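Serine/threonine-protein acetyltransferase HopZ1a (Pseudomonas syringae pv. syringae, PDB 5KLP) transfers acetyl groups from acetyl-CoA to serine, threonine and lysine residues of proteins, with inositol hexakisphosphate as cofactor, impairing host microtubules and immunity. Local coordinates at residues A[145-150]-A[177-182]; A[224-229]-A[247-252]; A[68-73]-A[85-90]; A[111-116]-A[158-163]. The protein carries 10 engineered substitutions. All blocks are in the same frame, centred on the assembly; numbering follows the deposited sequence.

Contacts 1 and 2 are buried and meet in the sheet, where strands 175-179 and 248-251 are neighbours; Ile-177 N lies 2.7 Å from His-248 O. Contacts 3 and 4 are only partly buried. Contact 3 lies at the other outer strand of the sheet, 85-87, and contact 4 joins a loop to helix 153-167, which precedes strand 175-179 of contact 1. The chemistry shifts accordingly: contact 1 rests on a buried carboxylate that holds a loop next to the catalytic residues, contact 2 on an arginine and two hydroxyls, one of them a helix N-cap, contact 3 on a histidine-carboxylate pair beside apolar side chains, and contact 4 on two bridging waters.

Contact 1 (A[145-150]-A[177-182]); sequences AVIVGA and IIETQA
The carboxylate of Glu-179 is approached from above its plane at both oxygens, while the terminal amide of Gln-181 bonds to it almost within its own plane. OE1 of Glu-179 takes the backbone N-H of Ile-147 at 2.7 Å, in a bond that is nearly straight (177°). The same oxygen is hydrogen-bonded to the hydroxyl of Thr-230, so two groups grip it. OE2 of Glu-179 receives NE2 of Gln-181 at 2.7 Å, and this bond, with those at OE1, restrains the rotation of the carboxylate. Glu-179 reaches the 145-150 loop because CG stands anti to the backbone N (chi1 171°) and the chain stays extended beyond it. On the way it crosses Ile-147 obliquely, and its CG comes 3.5 Å from the carbonyl O of Ala-145. Nearer the start of the strand segment, Ile-147 crosses obliquely over Ile-177, its CD1 3.7 Å from CG2 of Ile-177. The carbonyl of Ala-145 also receives a weak bond from Gln-181 N at 3.1 Å, made where the chain leaves the strand through an ST turn in which Thr-180 OG1 accepts from Ala-182 N. Thr-180 OG1 is held further by Tyr-196. The buried carboxylate is met by two N-H groups and a hydroxyl, a setting that would probably favour the ionised acid. The loop, which includes Ala-150 of the CoA site, opens the beta-alpha-beta crossover from strand 138-143 through helix 153-167 to strand 175-179, and Ala-145 N bonds to Glu-143, next to the YopJ-family catalytic triad of His-123, Glu-143 and Cys-189.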
# COMPACT_ATOMS: atom_id res chain seq x y z
N ALA A 145 -7.06 -1.38 0.59
CA ALA A 145 -8.34 -2.09 0.67
C ALA A 145 -9.46 -1.13 0.27
O ALA A 145 -9.53 -0.71 -0.90
CB ALA A 145 -8.57 -2.68 2.06
N VAL A 146 -10.32 -0.73 1.21
CA VAL A 146 -11.41 0.18 0.88
C VAL A 146 -11.46 1.35 1.86
O VAL A 146 -11.07 1.22 3.03
CB VAL A 146 -12.78 -0.54 0.89
CG1 VAL A 146 -12.85 -1.54 -0.25
CG2 VAL A 146 -13.04 -1.22 2.24
N ILE A 147 -11.92 2.50 1.38
CA ILE A 147 -12.00 3.69 2.22
C ILE A 147 -13.06 3.54 3.31
O ILE A 147 -12.83 3.90 4.47
CB ILE A 147 -12.30 4.95 1.37
CG1 ILE A 147 -11.06 5.32 0.54
CG2 ILE A 147 -12.70 6.11 2.28
CD1 ILE A 147 -11.31 6.43 -0.48
N VAL A 148 -14.21 2.99 2.94
CA VAL A 148 -15.36 3.05 3.84
C VAL A 148 -15.38 1.92 4.86
O VAL A 148 -15.40 2.17 6.06
CB VAL A 148 -16.67 3.06 3.05
CG1 VAL A 148 -17.86 2.84 3.97
CG2 VAL A 148 -16.79 4.38 2.27
N GLY A 149 -15.35 0.67 4.38
CA GLY A 149 -15.35 -0.48 5.26
C GLY A 149 -16.74 -1.00 5.54
O GLY A 149 -17.69 -0.24 5.66
N ALA A 150 -16.84 -2.32 5.67
CA ALA A 150 -18.13 -3.00 5.77
C ALA A 150 -18.96 -2.52 6.96
O ALA A 150 -20.18 -2.57 6.93
CB ALA A 150 -17.92 -4.52 5.86
N ILE A 177 -7.09 10.57 -1.05
CA ILE A 177 -7.08 9.18 -0.63
C ILE A 177 -7.41 8.34 -1.85
O ILE A 177 -8.50 8.45 -2.42
CB ILE A 177 -8.07 8.90 0.50
CG1 ILE A 177 -7.75 9.78 1.71
CG2 ILE A 177 -8.00 7.44 0.88
CD1 ILE A 177 -8.71 9.63 2.87
N ILE A 178 -6.46 7.51 -2.25
CA ILE A 178 -6.64 6.68 -3.42
C ILE A 178 -6.93 5.24 -3.00
O ILE A 178 -6.12 4.57 -2.35
CB ILE A 178 -5.41 6.74 -4.33
CG1 ILE A 178 -5.24 8.18 -4.83
CG2 ILE A 178 -5.56 5.77 -5.51
CD1 ILE A 178 -3.96 8.41 -5.59
N GLU A 179 -8.12 4.79 -3.36
CA GLU A 179 -8.59 3.47 -2.96
C GLU A 179 -8.26 2.46 -4.05
O GLU A 179 -8.80 2.55 -5.14
CB GLU A 179 -10.09 3.52 -2.69
CG GLU A 179 -10.75 2.16 -2.47
CD GLU A 179 -12.25 2.26 -2.30
OE1 GLU A 179 -12.68 2.72 -1.23
OE2 GLU A 179 -13.01 1.90 -3.25
N THR A 180 -7.41 1.48 -3.78
CA THR A 180 -7.06 0.55 -4.87
C THR A 180 -7.90 -0.73 -4.88
O THR A 180 -8.15 -1.28 -5.95
CB THR A 180 -5.56 0.14 -4.82
OG1 THR A 180 -5.33 -0.75 -3.73
CG2 THR A 180 -4.66 1.36 -4.65
N GLN A 181 -8.39 -1.17 -3.72
CA GLN A 181 -9.10 -2.46 -3.57
C GLN A 181 -8.26 -3.66 -3.98
O GLN A 181 -8.80 -4.70 -4.37
CB GLN A 181 -10.42 -2.47 -4.38
CG GLN A 181 -11.34 -1.27 -4.09
CD GLN A 181 -12.68 -1.35 -4.82
OE1 GLN A 181 -13.04 -2.40 -5.39
NE2 GLN A 181 -13.43 -0.25 -4.82
N ALA A 182 -6.93 -3.52 -3.91
CA ALA A 182 -6.09 -4.65 -4.29
C ALA A 182 -6.13 -5.74 -3.20
O ALA A 182 -6.09 -6.93 -3.51
CB ALA A 182 -4.65 -4.18 -4.54

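Contact 2 (A[224-229]-A[247-252]); sequences ESRART and AHAAFG
The carbonyl O of Ala-247 is gripped twice, by NH1 of Arg-226 at 2.9 Å and by a water that donates to it. The arginine bond is fairly straight (163°) and arrives on a lone pair, in the carbonyl plane and nearly in that of the guanidinium. The water, also at the guanidinium edge, accepts from Arg-226 NH2 at 3.0 Å and so closes a small ring of hydrogen bonds that includes the carbonyl O. Arg-226 gets there with its chain extended from CG to NE, CG anti to the backbone N (chi1 -178°), running along the strand with CB 3.3 Å from the carbonyl O of Ala-249; the methyl of Ala-249 lies over one guanidinium face, toward its rim. Salt bridges of NH1 with Glu-222 and of NH2 with Glu-235 would balance the charge. At the other end of the strand, Ser-225 OG accepts the N-H of Phe-251 at 2.7 Å and is also bonded to Asp-254. Beside it, CG2 of Thr-229 packs 3.4 Å from Phe-251 N, while its hydroxyl donates to Arg-226 O at 2.6 Å, an oxygen that Thr-229 N holds as well. Thr-229 is the N-cap of helix 230-238, its OG1 reaching Gly-232 N. Segment 224-229 is thereby fastened to strand 248-251, an outermost strand of the sheet that pairs with strand 175-179, and helix 230-238 places Leu-231 against Arg-226 and Ala-249.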
# COMPACT_ATOMS: atom_id res chain seq x y z
N GLU A 224 -14.97 11.49 -12.30
CA GLU A 224 -15.57 10.17 -12.58
C GLU A 224 -15.07 9.08 -11.62
O GLU A 224 -15.81 8.14 -11.30
CB GLU A 224 -15.31 9.74 -14.03
CG GLU A 224 -13.85 9.76 -14.43
CD GLU A 224 -13.57 10.81 -15.48
OE1 GLU A 224 -14.49 11.58 -15.83
OE2 GLU A 224 -12.41 10.88 -15.95
N SER A 225 -13.82 9.18 -11.18
CA SER A 225 -13.18 8.09 -10.46
C SER A 225 -13.69 7.94 -9.03
O SER A 225 -13.82 6.83 -8.52
CB SER A 225 -11.66 8.29 -10.45
OG SER A 225 -11.00 7.16 -9.89
N ARG A 226 -13.98 9.07 -8.38
CA ARG A 226 -14.43 9.05 -6.99
C ARG A 226 -15.71 8.23 -6.83
O ARG A 226 -15.88 7.50 -5.85
CB ARG A 226 -14.63 10.48 -6.49
CG ARG A 226 -15.06 10.60 -5.03
CD ARG A 226 -14.90 12.04 -4.58
NE ARG A 226 -15.34 12.23 -3.21
CZ ARG A 226 -14.71 13.00 -2.32
NH1 ARG A 226 -13.61 13.65 -2.68
NH2 ARG A 226 -15.19 13.11 -1.09
N ALA A 227 -16.60 8.33 -7.82
CA ALA A 227 -17.87 7.61 -7.80
C ALA A 227 -17.68 6.09 -7.89
O ALA A 227 -18.58 5.33 -7.55
CB ALA A 227 -18.78 8.11 -8.95
N ARG A 228 -16.51 5.66 -8.36
CA ARG A 228 -16.22 4.23 -8.51
C ARG A 228 -15.68 3.60 -7.22
O ARG A 228 -15.49 2.39 -7.15
CB ARG A 228 -15.20 4.03 -9.65
CG ARG A 228 -15.72 4.40 -11.03
CD ARG A 228 -14.58 4.52 -12.04
NE ARG A 228 -15.04 5.09 -13.31
CZ ARG A 228 -14.32 5.88 -14.10
NH1 ARG A 228 -13.07 6.21 -13.77
NH2 ARG A 228 -14.84 6.33 -15.23
N THR A 229 -15.43 4.42 -6.22
CA THR A 229 -14.89 3.95 -4.94
C THR A 229 -16.02 3.70 -3.96
O THR A 229 -17.15 4.15 -4.17
CB THR A 229 -13.92 4.98 -4.31
OG1 THR A 229 -14.64 6.16 -3.96
CG2 THR A 229 -12.79 5.35 -5.29
N ALA A 247 -11.04 17.02 0.85
CA ALA A 247 -10.17 15.89 0.54
C ALA A 247 -10.61 15.21 -0.74
O ALA A 247 -11.80 15.10 -1.02
CB ALA A 247 -10.15 14.89 1.70
N HIS A 248 -9.65 14.78 -1.55
CA HIS A 248 -9.94 14.10 -2.79
C HIS A 248 -9.90 12.58 -2.63
O HIS A 248 -9.28 12.04 -1.71
CB HIS A 248 -8.97 14.52 -3.89
CG HIS A 248 -8.82 16.00 -4.03
ND1 HIS A 248 -9.69 16.76 -4.78
CD2 HIS A 248 -7.93 16.86 -3.49
CE1 HIS A 248 -9.32 18.03 -4.72
NE2 HIS A 248 -8.25 18.11 -3.94
N ALA A 249 -10.56 11.91 -3.56
CA ALA A 249 -10.52 10.46 -3.60
C ALA A 249 -10.69 9.95 -5.03
O ALA A 249 -11.40 10.55 -5.83
CB ALA A 249 -11.59 9.88 -2.68
N ALA A 250 -10.05 8.83 -5.33
CA ALA A 250 -10.19 8.21 -6.63
C ALA A 250 -9.88 6.73 -6.53
O ALA A 250 -9.30 6.26 -5.54
CB ALA A 250 -9.27 8.87 -7.66
N PHE A 251 -10.29 6.00 -7.55
CA PHE A 251 -10.00 4.58 -7.63
C PHE A 251 -8.61 4.38 -8.20
O PHE A 251 -8.21 5.08 -9.14
CB PHE A 251 -11.05 3.87 -8.47
CG PHE A 251 -10.80 2.41 -8.63
CD1 PHE A 251 -10.86 1.57 -7.53
CD2 PHE A 251 -10.51 1.87 -9.87
CE1 PHE A 251 -10.64 0.22 -7.67
CE2 PHE A 251 -10.28 0.51 -10.01
CZ PHE A 251 -10.34 -0.31 -8.91
N GLY A 252 -7.88 3.43 -7.62
CA GLY A 252 -6.48 3.21 -7.95
C GLY A 252 -6.15 3.07 -9.43
O GLY A 252 -5.24 3.73 -9.93
O HOH W 1 -14.14 15.32 0.65

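Contact 3 (A[68-73]-A[85-90]); sequences HLDAMV and LKHFRD
Helix 68-73 and strand 85-87 run antiparallel (168° between their directions), with their axes 8.4 Å apart at closest approach. One helix turn presents Leu-69 and Asp-70 to His-87, the next Val-73 to Leu-85. The imidazole of His-87 is pinned at its edge and over a face. At the edge, ND1 donates to OD1 of Asp-70 at 2.6 Å; the bond is bent (140° at the hydrogen) and comes from above the carboxylate plane. Over one face sits CD2 of Leu-69, 3.7 Å from the centroid of the His-87 ring and 14° off the ring normal, a CH-pi contact. NE2 of His-87 is hydrogen-bonded to a citrate, probably from the crystallisation liquor, so the ring lies between two acidic groups that may favour its protonated form. Further along the helix, Val-73 meets Leu-85 at about a right angle: CG2 of Val-73 lies 3.7 Å from CD2 of Leu-85, while its CG1, anti to the backbone N, comes within 3.2 Å of the carbonyl O of Leu-85. Strand 85-87 is an outermost strand of the mixed sheet and runs parallel to strand 105-110, whose Ile-109 is touched by both Leu-69 and Leu-85. Leu-85 also packs on Leu-194 and Ala-197, so it is in contact with strand 105-110 and with the helices 61-79 and 189-202.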
# COMPACT_ATOMS: atom_id res chain seq x y z
N HIS A 68 7.83 -6.19 12.63
CA HIS A 68 9.11 -6.28 11.97
C HIS A 68 9.26 -5.26 10.85
O HIS A 68 10.26 -5.27 10.13
CB HIS A 68 9.30 -7.69 11.43
CG HIS A 68 9.30 -8.73 12.50
ND1 HIS A 68 10.33 -8.85 13.41
CD2 HIS A 68 8.38 -9.66 12.85
CE1 HIS A 68 10.06 -9.83 14.26
NE2 HIS A 68 8.88 -10.34 13.94
N LEU A 69 8.30 -4.34 10.75
CA LEU A 69 8.30 -3.37 9.65
C LEU A 69 9.52 -2.44 9.68
O LEU A 69 10.11 -2.15 8.63
CB LEU A 69 7.02 -2.53 9.67
CG LEU A 69 6.94 -1.50 8.54
CD1 LEU A 69 7.09 -2.19 7.20
CD2 LEU A 69 5.65 -0.71 8.61
N ASP A 70 9.91 -1.99 10.87
CA ASP A 70 11.06 -1.10 10.97
C ASP A 70 12.30 -1.72 10.31
O ASP A 70 13.07 -1.02 9.65
CB ASP A 70 11.38 -0.75 12.43
CG ASP A 70 10.35 0.16 13.06
OD1 ASP A 70 9.54 0.77 12.31
OD2 ASP A 70 10.35 0.29 14.30
N ALA A 71 12.48 -3.02 10.48
CA ALA A 71 13.66 -3.68 9.91
C ALA A 71 13.60 -3.68 8.38
O ALA A 71 14.60 -3.43 7.71
CB ALA A 71 13.78 -5.10 10.43
N MSE A 72 12.42 -3.94 7.83
CA MSE A 72 12.28 -3.95 6.39
C MSE A 72 12.37 -2.54 5.82
O MSE A 72 12.94 -2.32 4.75
CB MSE A 72 10.96 -4.62 5.99
CG MSE A 72 10.92 -6.09 6.33
SE MSE A 72 9.15 -6.86 6.01
CE MSE A 72 8.29 -6.34 7.67
N VAL A 73 11.81 -1.56 6.53
CA VAL A 73 11.91 -0.18 6.08
C VAL A 73 13.37 0.28 6.02
O VAL A 73 13.82 0.90 5.05
CB VAL A 73 11.12 0.77 6.99
CG1 VAL A 73 11.54 2.21 6.76
CG2 VAL A 73 9.63 0.57 6.79
N LEU A 85 11.50 6.23 3.42
CA LEU A 85 10.33 5.62 4.00
C LEU A 85 10.42 5.61 5.53
O LEU A 85 11.46 5.29 6.10
CB LEU A 85 10.15 4.21 3.45
CG LEU A 85 9.02 3.36 4.02
CD1 LEU A 85 7.67 4.04 3.76
CD2 LEU A 85 9.06 1.96 3.40
N LYS A 86 9.32 5.96 6.18
CA LYS A 86 9.26 5.94 7.64
C LYS A 86 8.06 5.15 8.11
O LYS A 86 7.01 5.16 7.48
CB LYS A 86 9.21 7.36 8.22
CG LYS A 86 10.42 8.20 7.86
CD LYS A 86 10.48 9.49 8.64
CE LYS A 86 11.17 9.27 9.99
NZ LYS A 86 11.38 10.53 10.75
N HIS A 87 8.23 4.43 9.20
CA HIS A 87 7.13 3.76 9.87
C HIS A 87 6.70 4.63 11.04
O HIS A 87 7.49 4.87 11.94
CB HIS A 87 7.57 2.37 10.35
CG HIS A 87 6.57 1.66 11.20
ND1 HIS A 87 6.92 0.60 12.02
CD2 HIS A 87 5.24 1.84 11.36
CE1 HIS A 87 5.84 0.16 12.65
NE2 HIS A 87 4.81 0.90 12.27
N PHE A 88 5.46 5.13 11.02
CA PHE A 88 4.96 5.90 12.16
C PHE A 88 3.96 5.04 12.91
O PHE A 88 3.20 4.28 12.30
CB PHE A 88 4.32 7.21 11.72
CG PHE A 88 5.27 8.18 11.06
CD1 PHE A 88 6.41 8.62 11.73
CD2 PHE A 88 5.01 8.67 9.79
CE1 PHE A 88 7.28 9.51 11.12
CE2 PHE A 88 5.88 9.56 9.19
CZ PHE A 88 7.02 9.99 9.85
N ARG A 89 3.97 5.12 14.24
CA ARG A 89 3.10 4.27 15.04
C ARG A 89 1.68 4.82 15.11
O ARG A 89 0.75 4.14 15.54
CB ARG A 89 3.68 4.11 16.46
N ASP A 90 1.51 6.05 14.63
CA ASP A 90 0.21 6.71 14.60
C ASP A 90 0.30 7.86 13.60
O ASP A 90 1.40 8.38 13.40
CB ASP A 90 -0.17 7.21 16.01
CG ASP A 90 -1.60 7.75 16.08
OD1 ASP A 90 -1.85 8.87 15.58
OD2 ASP A 90 -2.46 7.05 16.67

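Contact 4 (A[111-116]-A[158-163]); sequences PQTCPE and HNLTLE
Helix 153-167, the helical link of a beta-alpha-beta crossover between parallel strands 138-143 and 175-179, is met here by the loop that follows strand 105-110. Water-mediated bonds carry the polar part. One water donates to Gln-112 OE1 at 2.7 Å and is also bonded to Thr-161 OG1 and His-158 ND1, so a single molecule ties three side chains. A second accepts from the backbone N of Thr-113 at 2.9 Å, with weak bonds to Gln-112 OE1 and Thr-161 OG1. Gln-112 brings its amide to this water pair by a bend at chi2 (-64°), and its NE2 makes a weak bond to the carbonyl O of active-site His-123. Thr-113 OG1 is hydrogen-bonded to Asp-90 OD2. Van der Waals packing rests on Leu-160, whose CG stands anti to the backbone N. Its CD2 methyl lies 3.5 Å from the carbonyl O of Thr-113 and makes an apolar contact with CG of Pro-115 at 4.0 Å. The amide of Gln-112 and the ring of His-158 meet obliquely, their planes 58° apart and NE2 of Gln-112 3.9 Å from CE1 of His-158, while NE2 of that histidine is hydrogen-bonded to OE2 of active-site Glu-143.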
# COMPACT_ATOMS: atom_id res chain seq x y z
N PRO A 111 -0.58 2.76 11.01
CA PRO A 111 -1.86 2.09 11.23
C PRO A 111 -2.97 3.13 11.40
O PRO A 111 -2.66 4.31 11.56
CB PRO A 111 -1.61 1.32 12.52
CG PRO A 111 -0.66 2.22 13.29
CD PRO A 111 0.24 2.80 12.23
N GLN A 112 -4.22 2.69 11.35
CA GLN A 112 -5.34 3.57 11.64
C GLN A 112 -5.57 3.66 13.15
O GLN A 112 -5.19 2.76 13.89
CB GLN A 112 -6.62 3.08 10.97
CG GLN A 112 -6.46 2.84 9.48
CD GLN A 112 -6.16 4.12 8.72
OE1 GLN A 112 -6.68 5.18 9.03
NE2 GLN A 112 -5.30 4.01 7.72
N THR A 113 -6.20 4.74 13.59
CA THR A 113 -6.49 4.93 15.01
C THR A 113 -8.00 5.02 15.28
O THR A 113 -8.74 5.65 14.53
CB THR A 113 -5.78 6.19 15.52
OG1 THR A 113 -4.37 6.07 15.29
CG2 THR A 113 -6.06 6.41 17.01
N CYS A 114 -8.45 4.38 16.34
CA CYS A 114 -9.82 4.52 16.80
C CYS A 114 -9.98 5.85 17.54
O CYS A 114 -9.31 6.09 18.53
CB CYS A 114 -10.18 3.34 17.71
SG CYS A 114 -11.80 3.48 18.46
N PRO A 115 -10.87 6.72 17.05
CA PRO A 115 -11.12 8.07 17.59
C PRO A 115 -11.54 8.06 19.06
O PRO A 115 -11.19 8.97 19.81
CB PRO A 115 -12.27 8.59 16.72
CG PRO A 115 -12.19 7.80 15.47
CD PRO A 115 -11.71 6.44 15.88
N GLU A 116 -12.30 7.04 19.45
CA GLU A 116 -12.86 6.99 20.80
C GLU A 116 -11.85 6.53 21.85
O GLU A 116 -12.00 6.86 23.03
CB GLU A 116 -14.09 6.08 20.83
CG GLU A 116 -15.32 6.68 20.16
CD GLU A 116 -15.29 6.53 18.64
OE1 GLU A 116 -14.59 5.64 18.13
OE2 GLU A 116 -15.98 7.32 17.97
N HIS A 158 -10.17 7.17 8.61
CA HIS A 158 -9.65 8.12 7.61
C HIS A 158 -10.06 9.56 7.93
O HIS A 158 -9.27 10.49 7.80
CB HIS A 158 -10.12 7.75 6.20
CG HIS A 158 -9.34 6.63 5.58
ND1 HIS A 158 -7.97 6.65 5.46
CD2 HIS A 158 -9.75 5.46 5.03
CE1 HIS A 158 -7.56 5.54 4.87
NE2 HIS A 158 -8.62 4.80 4.59
N ASN A 159 -11.31 9.75 8.36
CA ASN A 159 -11.78 11.07 8.77
C ASN A 159 -10.98 11.62 9.95
O ASN A 159 -10.74 12.83 10.03
CB ASN A 159 -13.28 11.04 9.10
CG ASN A 159 -14.14 11.22 7.85
OD1 ASN A 159 -13.75 11.94 6.93
ND2 ASN A 159 -15.30 10.57 7.82
N LEU A 160 -10.59 10.75 10.88
CA LEU A 160 -9.75 11.20 11.99
C LEU A 160 -8.43 11.76 11.46
O LEU A 160 -8.00 12.84 11.86
CB LEU A 160 -9.51 10.05 12.99
CG LEU A 160 -8.66 10.38 14.22
CD1 LEU A 160 -9.31 11.49 15.06
CD2 LEU A 160 -8.42 9.13 15.08
N THR A 161 -7.79 11.04 10.55
CA THR A 161 -6.55 11.50 9.93
C THR A 161 -6.74 12.85 9.24
O THR A 161 -5.96 13.79 9.44
CB THR A 161 -6.03 10.46 8.92
OG1 THR A 161 -5.85 9.22 9.58
CG2 THR A 161 -4.68 10.90 8.30
N LEU A 162 -7.80 12.96 8.44
CA LEU A 162 -8.09 14.21 7.74
C LEU A 162 -8.33 15.35 8.73
O LEU A 162 -7.87 16.48 8.54
CB LEU A 162 -9.30 14.04 6.82
CG LEU A 162 -9.13 13.05 5.66
CD1 LEU A 162 -10.45 12.88 4.89
CD2 LEU A 162 -8.04 13.53 4.71
N GLU A 163 -9.08 15.04 9.78
CA GLU A 163 -9.40 16.06 10.78
C GLU A 163 -8.13 16.59 11.43
O GLU A 163 -7.94 17.81 11.59
CB GLU A 163 -10.34 15.48 11.83
CG GLU A 163 -10.75 16.46 12.90
CD GLU A 163 -11.48 15.77 14.04
OE1 GLU A 163 -10.92 14.80 14.59
OE2 GLU A 163 -12.60 16.21 14.38
O HOH W 2 -6.78 6.99 11.90
O HOH W 3 -5.90 7.34 7.53